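Local coordinates for protein escJ (PDB 1YJ7) that forms part of the molecular platform on which the type III secretion system of enteropathogenic Escherichia coli is assembled, at the interface of chains A and B. Sequence-based numbering; all coordinates share one arbitrary frame. Chains: chain A/B, escJ.

Contact 1: the interface of chains A and B. Residues chain A 145-146, 149; chain B 124-125, 158-160.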
# COMPACT_ATOMS: atom_id res chain seq x y z
N ASN A 145 12.57 16.61 -11.18
CA ASN A 145 13.45 15.56 -10.68
C ASN A 145 12.75 14.22 -10.59
O ASN A 145 13.36 13.20 -10.89
CB ASN A 145 14.09 15.97 -9.34
CG ASN A 145 15.30 16.86 -9.54
OD1 ASN A 145 16.28 16.46 -10.15
ND2 ASN A 145 15.25 18.07 -9.00
N LEU A 146 11.47 14.21 -10.24
CA LEU A 146 10.68 12.98 -10.25
C LEU A 146 10.60 12.41 -11.66
O LEU A 146 10.81 11.22 -11.89
CB LEU A 146 9.27 13.23 -9.71
CG LEU A 146 9.18 13.48 -8.20
CD1 LEU A 146 7.85 14.10 -7.83
CD2 LEU A 146 9.39 12.17 -7.43
N ASN A 149 14.15 11.04 -12.92
CA ASN A 149 14.59 9.79 -12.32
C ASN A 149 13.66 8.61 -12.57
O ASN A 149 13.99 7.47 -12.21
CB ASN A 149 14.88 10.01 -10.83
CG ASN A 149 16.18 10.76 -10.62
OD1 ASN A 149 17.16 10.50 -11.30
ND2 ASN A 149 16.20 11.71 -9.69
N ALA B 124 15.49 6.18 -9.59
CA ALA B 124 14.20 5.96 -8.96
C ALA B 124 13.54 7.25 -8.57
O ALA B 124 14.19 8.17 -8.10
CB ALA B 124 14.35 5.07 -7.72
N ALA B 125 12.23 7.29 -8.74
CA ALA B 125 11.41 8.41 -8.32
C ALA B 125 10.39 7.90 -7.30
O ALA B 125 9.68 6.93 -7.55
CB ALA B 125 10.68 8.99 -9.53
N ASN B 158 20.85 9.38 -7.69
CA ASN B 158 19.83 9.11 -8.70
C ASN B 158 18.49 8.64 -8.12
O ASN B 158 17.72 7.97 -8.79
CB ASN B 158 20.38 8.07 -9.67
CG ASN B 158 21.68 8.52 -10.33
OD1 ASN B 158 22.60 7.71 -10.52
ND2 ASN B 158 21.76 9.80 -10.66
N ILE B 159 18.22 8.99 -6.86
CA ILE B 159 16.92 8.73 -6.24
C ILE B 159 16.33 10.06 -5.82
O ILE B 159 16.94 10.81 -5.08
CB ILE B 159 17.05 7.82 -4.99
CG1 ILE B 159 17.74 6.52 -5.35
CG2 ILE B 159 15.66 7.53 -4.40
CD1 ILE B 159 18.11 5.64 -4.11
N SER B 160 15.13 10.35 -6.32
CA SER B 160 14.35 11.48 -5.85
C SER B 160 13.29 10.99 -4.88
O SER B 160 12.53 10.09 -5.21
CB SER B 160 13.64 12.19 -7.03
OG SER B 160 14.60 12.83 -7.81
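A:Asn149, near the end of helix 140-150, reaches across to B:Ser160 at the start of strand 159-165, placing a helix of one EscJ copy against strands of the next. Members of the YscJ/FliF family build rings in secretion and flagellar machines, and this helix-on-sheet contact may belong to such packing. Followed outward, A:Asn149 CB first lies 3.4 Å from the backbone O of B:Ala124. CG then passes the carbonyl of B:Asn158, with B:Ser160 OG at a similar distance. With chi1 at -75°, CG stands beside its own backbone N and opposite the carbonyl carbon, which turns the amide toward chain B. At the tip, A:Asn149 OD1 lies 3.6 Å from the O of B:Asn158, a contact of two carbonyl oxygens and not a bond. A:Asn149 ND2 donates to B:Ser160 OG over 2.7 Å, with an angle of 148° at the hydrogen. The serine oxygen lies practically in the amide plane, where the N-H points. Asparagine suits the place because its short, flat amide brings this donor from the helix to the strand. Serine fits because its short hydroxyl can accept from the amide and still offer its own hydrogen, here weakly, to the O of A:Asn145, 3.3 Å from B:Ser160 OG. That carbonyl belongs to the preceding turn of the same helix, so OG is approached from two successive turns. Beside this polar pair, B:Ala125 turns its CB against the backbone O of A:Leu146 at 3.2 Å, a close approach that a methyl can make. B:Ala125 CB also meets A:Leu146 CD2 at 4.0 Å.

Contact 2: the interface of chains A and B. Residues chain A 87, 90; chain B 65, 67, 71, 85.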
# COMPACT_ATOMS: atom_id res chain seq x y z
N ILE A 87 5.73 0.27 -24.14
CA ILE A 87 6.54 0.47 -22.94
C ILE A 87 6.61 1.96 -22.57
O ILE A 87 6.56 2.33 -21.38
CB ILE A 87 7.97 -0.10 -23.19
CG1 ILE A 87 7.93 -1.64 -23.28
CG2 ILE A 87 8.95 0.43 -22.16
CD1 ILE A 87 7.79 -2.33 -21.93
N LEU A 90 3.26 3.03 -21.15
CA LEU A 90 3.16 2.59 -19.75
C LEU A 90 3.92 3.52 -18.82
O LEU A 90 3.42 3.86 -17.76
CB LEU A 90 3.65 1.14 -19.59
CG LEU A 90 3.53 0.55 -18.20
CD1 LEU A 90 2.05 0.39 -17.80
CD2 LEU A 90 4.24 -0.80 -18.13
N ALA B 65 -3.36 3.46 -17.24
CA ALA B 65 -3.03 2.22 -17.92
C ALA B 65 -2.58 1.14 -16.95
O ALA B 65 -1.73 1.38 -16.07
CB ALA B 65 -1.94 2.47 -18.94
N ILE B 67 -0.71 -2.33 -16.52
CA ILE B 67 0.30 -3.16 -17.17
C ILE B 67 -0.24 -4.54 -17.59
O ILE B 67 0.22 -5.11 -18.56
CB ILE B 67 1.53 -3.35 -16.23
CG1 ILE B 67 2.68 -4.04 -16.95
CG2 ILE B 67 1.14 -4.12 -14.97
CD1 ILE B 67 3.96 -4.04 -16.14
N PHE B 71 -0.06 -5.50 -21.46
CA PHE B 71 0.70 -6.73 -21.68
C PHE B 71 -0.04 -7.91 -21.03
O PHE B 71 0.31 -8.35 -19.92
CB PHE B 71 2.10 -6.58 -21.07
CG PHE B 71 2.95 -5.52 -21.73
CD1 PHE B 71 3.52 -4.51 -20.97
CD2 PHE B 71 3.17 -5.55 -23.10
CE1 PHE B 71 4.30 -3.53 -21.58
CE2 PHE B 71 3.95 -4.58 -23.70
CZ PHE B 71 4.52 -3.57 -22.95
N ALA B 85 9.36 -5.28 -17.88
CA ALA B 85 8.36 -4.32 -17.39
C ALA B 85 7.59 -4.87 -16.19
O ALA B 85 7.33 -4.14 -15.22
CB ALA B 85 7.38 -3.98 -18.51
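A:Ile87 pushes its terminal methyl, CD1, against the far end of the B:Phe71 ring, 3.6 Å from CZ and nearly as near to CE1. The methyl approaches obliquely, raised above the ring plane, and the two side chains run roughly at right angles. A:Ile87 CD1 also rests 3.8 Å from the CB of B:Ala85, whose small side chain lets the isoleucine come near the chain B helix. One turn further along its own helix, A:Leu90 divides its branches over B:Ile67. A:Leu90 CD2 meets B:Ile67 CG1 at 3.8 Å and B:Ile67 CD1 at the same range, while A:Leu90 CD1 lies 4.0 Å from the backbone CA of B:Ile67. A branched leucine suits this place because one fork can press on a side chain as the other covers the main chain. Its CG is opposite the backbone N (chi1 -177°), carrying both methyls toward chain B. In the next shell, chain B supports its own contact groups. B:Ile67 is extended, with chi1 -172° and chi2 171°, and its CD1 reaches to 4.2 Å from B:Ala85 CB. B:Ile67 CG1 lies 4.1 Å from B:Phe71 CD1, so isoleucine, ring and alanine form one continuous apolar surface that receives the chain A methyls. B:Ala65 skirts this patch, its backbone O 4.3 Å from A:Leu90 CD1. In the fold, chain A contributes a face of the long helix 80-99. Chain B answers with the short helix 67-70, the residues flanking it, and its own copy of helix 80-99, so the short-helix region and the long helix together make the receiving surface.

Contact 1 and contact 2 lie on one side of chain A and meet the same neighbour, the centres of their C-alpha atoms being about 20 Å apart. They share no residue: contact 1 sets helix 140-150 against strands 123-130 and 159-165, whereas contact 2 sets helix 80-99 against the 67-70 region and the partner's helix 80-99. Chain A thus offers helices, and chain B a different surface in each case. Because the whole interface departs from an exact two-fold, such unlike surfaces could repeat from copy to copy, as a ring-forming platform would require, although this pair alone does not show a ring.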